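Local coordinates for protein EmGH1 (Erythrobacter marinus, PDB 5Z87) that probably hydrolyses beta-glucosidic bonds as a glycoside hydrolase of family 3, with a magnesium ion bound in its fibronectin type III-like region, at residues A[330-338]-A[351-359]. Residues are numbered along the deposited sequence; the frame is centred on the assembly and turned at random.
Sequences EAEAAIMGL and VYLMLPQLV
The hydroxyl of Y352 bonds to V342 O, just past the end of helix 330-340, and lies against the backbone of segment 330-338. OH is 3.1 Å from L338 N, too poorly angled for a hydrogen bond; that N-H is used within the helix by A334 O. G337 suits its place because a side chain there would point at the same hydroxyl. Farther back along the ring, CE1 of Y352 comes 3.5 Å from A334 O, while L355 CD1 lies over one face, 3.6 Å above the plane and offset toward the rim. L338, its CG anti to the backbone N (chi1 -165°), brings CD1 to 3.7 Å from Y352 CZ and CD2 to the methyls of L355. A phenylalanine in place of Y352 would probably leave V342 O without its hydroxyl partner and weaken the tie between the ring and the turn after the helix. A334 suits the middle: its small CB fits among V351 CG2 (3.7 Å), the tyrosine ring and L355 CD2, letting the backbones approach to 5.5 Å between the CA atoms of A334 and V351. Toward the start of the helix, M354, extended beyond CG, lays SD 3.8 Å from A331 CA and its methyl beside E330, whose carboxylate forms a salt bridge with R318. L358 spreads its methyls toward A331 and I335. Helices 330-338 and 355-359 cross nearly at right angles (-91°) in the N-terminal domain, of the TIM-barrel clan; helix 366-382 packs on L338 and V359, helix 56-61 on P356 and V359, and strand 64-65 on Y352.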
ATOM      1  N   GLU A 330     -21.733  16.168 -16.752  1.00 25.05           N
ATOM      2  CA  GLU A 330     -21.719  17.129 -15.653  1.00 27.44           C
ATOM      3  C   GLU A 330     -23.076  17.204 -14.959  1.00 22.62           C
ATOM      4  O   GLU A 330     -23.142  17.254 -13.724  1.00 28.13           O
ATOM      5  CB  GLU A 330     -21.285  18.494 -16.165  1.00 31.23           C
ATOM      6  CG  GLU A 330     -19.941  18.453 -16.855  1.00 26.12           C
ATOM      7  CD  GLU A 330     -19.415  19.846 -17.144  1.00 40.10           C
ATOM      8  OE1 GLU A 330     -20.211  20.691 -17.598  1.00 37.70           O
ATOM      9  OE2 GLU A 330     -18.211  20.100 -16.904  1.00 40.00           O
ATOM     10  N   ALA A 331     -24.167  17.178 -15.728  1.00 25.73           N
ATOM     11  CA  ALA A 331     -25.501  17.143 -15.126  1.00 27.23           C
ATOM     12  C   ALA A 331     -25.691  15.909 -14.255  1.00 28.62           C
ATOM     13  O   ALA A 331     -26.271  15.996 -13.162  1.00 25.37           O
ATOM     14  CB  ALA A 331     -26.578  17.184 -16.211  1.00 25.28           C
ATOM     15  N   GLU A 332     -25.233  14.738 -14.734  1.00 23.73           N
ATOM     16  CA  GLU A 332     -25.318  13.543 -13.903  1.00 23.51           C
ATOM     17  C   GLU A 332     -24.432  13.658 -12.668  1.00 20.50           C
ATOM     18  O   GLU A 332     -24.784  13.133 -11.609  1.00 17.75           O
ATOM     19  CB  GLU A 332     -24.953  12.283 -14.700  1.00 27.61           C
ATOM     20  CG  GLU A 332     -25.005  11.034 -13.806  1.00 35.16           C
ATOM     21  CD  GLU A 332     -24.960   9.688 -14.546  1.00 46.97           C
ATOM     22  OE1 GLU A 332     -24.148   9.520 -15.482  1.00 43.08           O
ATOM     23  OE2 GLU A 332     -25.738   8.783 -14.162  1.00 40.94           O
ATOM     24  N   ALA A 333     -23.296  14.358 -12.772  1.00 19.52           N
ATOM     25  CA  ALA A 333     -22.423  14.532 -11.609  1.00 24.54           C
ATOM     26  C   ALA A 333     -23.102  15.370 -10.531  1.00 24.54           C
ATOM     27  O   ALA A 333     -23.081  15.014  -9.343  1.00 18.13           O
ATOM     28  CB  ALA A 333     -21.095  15.176 -12.029  1.00 20.25           C
ATOM     29  N   ALA A 334     -23.704  16.493 -10.928  1.00 24.15           N
ATOM     30  CA  ALA A 334     -24.454  17.310  -9.976  1.00 22.58           C
ATOM     31  C   ALA A 334     -25.505  16.474  -9.260  1.00 20.54           C
ATOM     32  O   ALA A 334     -25.633  16.548  -8.032  1.00 22.07           O
ATOM     33  CB  ALA A 334     -25.092  18.501 -10.705  1.00 18.65           C
ATOM     34  N   ILE A 335     -26.220  15.618 -10.002  1.00 23.26           N
ATOM     35  CA  ILE A 335     -27.291  14.824  -9.399  1.00 17.03           C
ATOM     36  C   ILE A 335     -26.724  13.810  -8.413  1.00 25.61           C
ATOM     37  O   ILE A 335     -27.254  13.633  -7.308  1.00 21.72           O
ATOM     38  CB  ILE A 335     -28.136  14.132 -10.484  1.00 20.27           C
ATOM     39  CG1 ILE A 335     -28.911  15.167 -11.297  1.00 25.53           C
ATOM     40  CG2 ILE A 335     -29.117  13.143  -9.835  1.00 26.38           C
ATOM     41  CD1 ILE A 335     -29.733  14.559 -12.435  1.00 25.89           C
ATOM     42  N   MET A 336     -25.644  13.117  -8.797  1.00 20.78           N
ATOM     43  CA  MET A 336     -25.025  12.146  -7.894  1.00 20.93           C
ATOM     44  C   MET A 336     -24.543  12.804  -6.604  1.00 21.14           C
ATOM     45  O   MET A 336     -24.820  12.311  -5.504  1.00 21.66           O
ATOM     46  CB  MET A 336     -23.867  11.441  -8.595  1.00 20.91           C
ATOM     47  CG  MET A 336     -24.309  10.406  -9.603  1.00 29.82           C
ATOM     48  SD  MET A 336     -22.891   9.537 -10.314  1.00 28.70           S
ATOM     49  CE  MET A 336     -23.728   8.495 -11.513  1.00 25.59           C
ATOM     50  N   GLY A 337     -23.814  13.924  -6.717  1.00 18.70           N
ATOM     51  CA  GLY A 337     -23.332  14.597  -5.517  1.00 17.97           C
ATOM     52  C   GLY A 337     -24.451  15.056  -4.591  1.00 22.51           C
ATOM     53  O   GLY A 337     -24.382  14.876  -3.368  1.00 21.90           O
ATOM     54  N   LEU A 338     -25.494  15.666  -5.155  1.00 20.03           N
ATOM     55  CA  LEU A 338     -26.572  16.187  -4.318  1.00 23.93           C
ATOM     56  C   LEU A 338     -27.336  15.060  -3.626  1.00 19.04           C
ATOM     57  O   LEU A 338     -27.589  15.121  -2.414  1.00 20.08           O
ATOM     58  CB  LEU A 338     -27.510  17.050  -5.165  1.00 22.78           C
ATOM     59  CG  LEU A 338     -28.460  17.924  -4.363  1.00 26.88           C
ATOM     60  CD1 LEU A 338     -27.681  19.045  -3.714  1.00 19.09           C
ATOM     61  CD2 LEU A 338     -29.564  18.464  -5.282  1.00 26.64           C
ATOM     62  N   VAL A 351     -21.119  22.654 -11.360  1.00 24.29           N
ATOM     63  CA  VAL A 351     -22.204  21.886 -11.953  1.00 27.70           C
ATOM     64  C   VAL A 351     -23.504  22.080 -11.174  1.00 24.18           C
ATOM     65  O   VAL A 351     -24.589  21.856 -11.728  1.00 24.13           O
ATOM     66  CB  VAL A 351     -21.828  20.390 -12.082  1.00 22.10           C
ATOM     67  CG1 VAL A 351     -20.581  20.226 -12.937  1.00 20.73           C
ATOM     68  CG2 VAL A 351     -21.642  19.733 -10.711  1.00 20.87           C
ATOM     69  N   TYR A 352     -23.434  22.517  -9.909  1.00 21.08           N
ATOM     70  CA  TYR A 352     -24.673  22.794  -9.186  1.00 27.83           C
ATOM     71  C   TYR A 352     -25.459  23.956  -9.780  1.00 25.22           C
ATOM     72  O   TYR A 352     -26.626  24.129  -9.423  1.00 25.63           O
ATOM     73  CB  TYR A 352     -24.403  23.084  -7.712  1.00 25.60           C
ATOM     74  CG  TYR A 352     -24.375  21.856  -6.842  1.00 20.28           C
ATOM     75  CD1 TYR A 352     -24.245  20.585  -7.401  1.00 18.29           C
ATOM     76  CD2 TYR A 352     -24.464  21.964  -5.459  1.00 21.28           C
ATOM     77  CE1 TYR A 352     -24.216  19.434  -6.593  1.00 18.19           C
ATOM     78  CE2 TYR A 352     -24.432  20.822  -4.636  1.00 25.55           C
ATOM     79  CZ  TYR A 352     -24.311  19.563  -5.217  1.00 23.77           C
ATOM     80  OH  TYR A 352     -24.277  18.451  -4.415  1.00 16.76           O
ATOM     81  N   LEU A 353     -24.860  24.749 -10.672  1.00 25.95           N
ATOM     82  CA  LEU A 353     -25.621  25.783 -11.356  1.00 23.28           C
ATOM     83  C   LEU A 353     -26.708  25.184 -12.245  1.00 27.94           C
ATOM     84  O   LEU A 353     -27.664  25.884 -12.592  1.00 29.35           O
ATOM     85  CB  LEU A 353     -24.689  26.679 -12.174  1.00 18.36           C
ATOM     86  CG  LEU A 353     -23.980  27.829 -11.429  1.00 31.48           C
ATOM     87  CD1 LEU A 353     -23.225  27.363 -10.206  1.00 31.82           C
ATOM     88  CD2 LEU A 353     -23.027  28.601 -12.335  1.00 29.06           C
ATOM     89  N   MET A 354     -26.599  23.901 -12.596  1.00 28.11           N
ATOM     90  CA  MET A 354     -27.621  23.210 -13.376  1.00 27.37           C
ATOM     91  C   MET A 354     -28.792  22.726 -12.531  1.00 22.34           C
ATOM     92  O   MET A 354     -29.785  22.262 -13.098  1.00 28.02           O
ATOM     93  CB  MET A 354     -27.018  21.997 -14.110  1.00 23.89           C
ATOM     94  CG  MET A 354     -25.908  22.321 -15.102  1.00 27.02           C
ATOM     95  SD  MET A 354     -25.100  20.823 -15.736  1.00 33.19           S
ATOM     96  CE  MET A 354     -23.736  21.548 -16.646  1.00 43.27           C
ATOM     97  N   LEU A 355     -28.701  22.800 -11.201  1.00 24.80           N
ATOM     98  CA  LEU A 355     -29.738  22.204 -10.359  1.00 25.41           C
ATOM     99  C   LEU A 355     -31.137  22.768 -10.616  1.00 28.07           C
ATOM    100  O   LEU A 355     -32.087  21.970 -10.710  1.00 29.03           O
ATOM    101  CB  LEU A 355     -29.346  22.349  -8.887  1.00 23.18           C
ATOM    102  CG  LEU A 355     -28.144  21.554  -8.397  1.00 25.84           C
ATOM    103  CD1 LEU A 355     -27.981  21.757  -6.891  1.00 25.30           C
ATOM    104  CD2 LEU A 355     -28.293  20.075  -8.735  1.00 24.17           C
ATOM    105  N   PRO A 356     -31.349  24.092 -10.729  1.00 27.09           N
ATOM    106  CA  PRO A 356     -32.728  24.571 -10.981  1.00 30.07           C
ATOM    107  C   PRO A 356     -33.311  24.046 -12.282  1.00 26.25           C
ATOM    108  O   PRO A 356     -34.438  23.539 -12.292  1.00 28.00           O
ATOM    109  CB  PRO A 356     -32.580  26.104 -10.993  1.00 27.54           C
ATOM    110  CG  PRO A 356     -31.321  26.378 -10.235  1.00 30.39           C
ATOM    111  CD  PRO A 356     -30.409  25.215 -10.537  1.00 24.97           C
ATOM    112  N   GLN A 357     -32.566  24.128 -13.383  1.00 28.02           N
ATOM    113  CA  GLN A 357     -33.103  23.621 -14.642  1.00 25.36           C
ATOM    114  C   GLN A 357     -33.328  22.114 -14.600  1.00 36.87           C
ATOM    115  O   GLN A 357     -34.253  21.616 -15.256  1.00 34.58           O
ATOM    116  CB  GLN A 357     -32.185  23.992 -15.807  1.00 29.52           C
ATOM    117  CG  GLN A 357     -32.895  23.995 -17.169  1.00 35.86           C
ATOM    118  CD  GLN A 357     -34.287  24.638 -17.108  1.00 41.02           C
ATOM    119  OE1 GLN A 357     -34.426  25.817 -16.771  1.00 41.09           O
ATOM    120  NE2 GLN A 357     -35.321  23.849 -17.408  1.00 36.40           N
ATOM    121  N   LEU A 358     -32.515  21.370 -13.834  1.00 30.59           N
ATOM    122  CA  LEU A 358     -32.732  19.925 -13.742  1.00 29.20           C
ATOM    123  C   LEU A 358     -34.030  19.615 -13.014  1.00 28.90           C
ATOM    124  O   LEU A 358     -34.742  18.672 -13.376  1.00 31.17           O
ATOM    125  CB  LEU A 358     -31.554  19.236 -13.040  1.00 22.52           C
ATOM    126  CG  LEU A 358     -30.256  19.199 -13.850  1.00 26.60           C
ATOM    127  CD1 LEU A 358     -29.049  18.999 -12.937  1.00 24.38           C
ATOM    128  CD2 LEU A 358     -30.332  18.123 -14.946  1.00 24.28           C
ATOM    129  N   VAL A 359     -34.334  20.379 -11.965  1.00 26.40           N
ATOM    130  CA  VAL A 359     -35.603  20.219 -11.265  1.00 29.10           C
ATOM    131  C   VAL A 359     -36.759  20.555 -12.197  1.00 37.86           C
ATOM    132  O   VAL A 359     -37.738  19.803 -12.302  1.00 37.52           O
ATOM    133  CB  VAL A 359     -35.626  21.097 -10.005  1.00 33.01           C
ATOM    134  CG1 VAL A 359     -37.041  21.194  -9.440  1.00 24.76           C
ATOM    135  CG2 VAL A 359     -34.648  20.548  -8.979  1.00 29.55           C
TER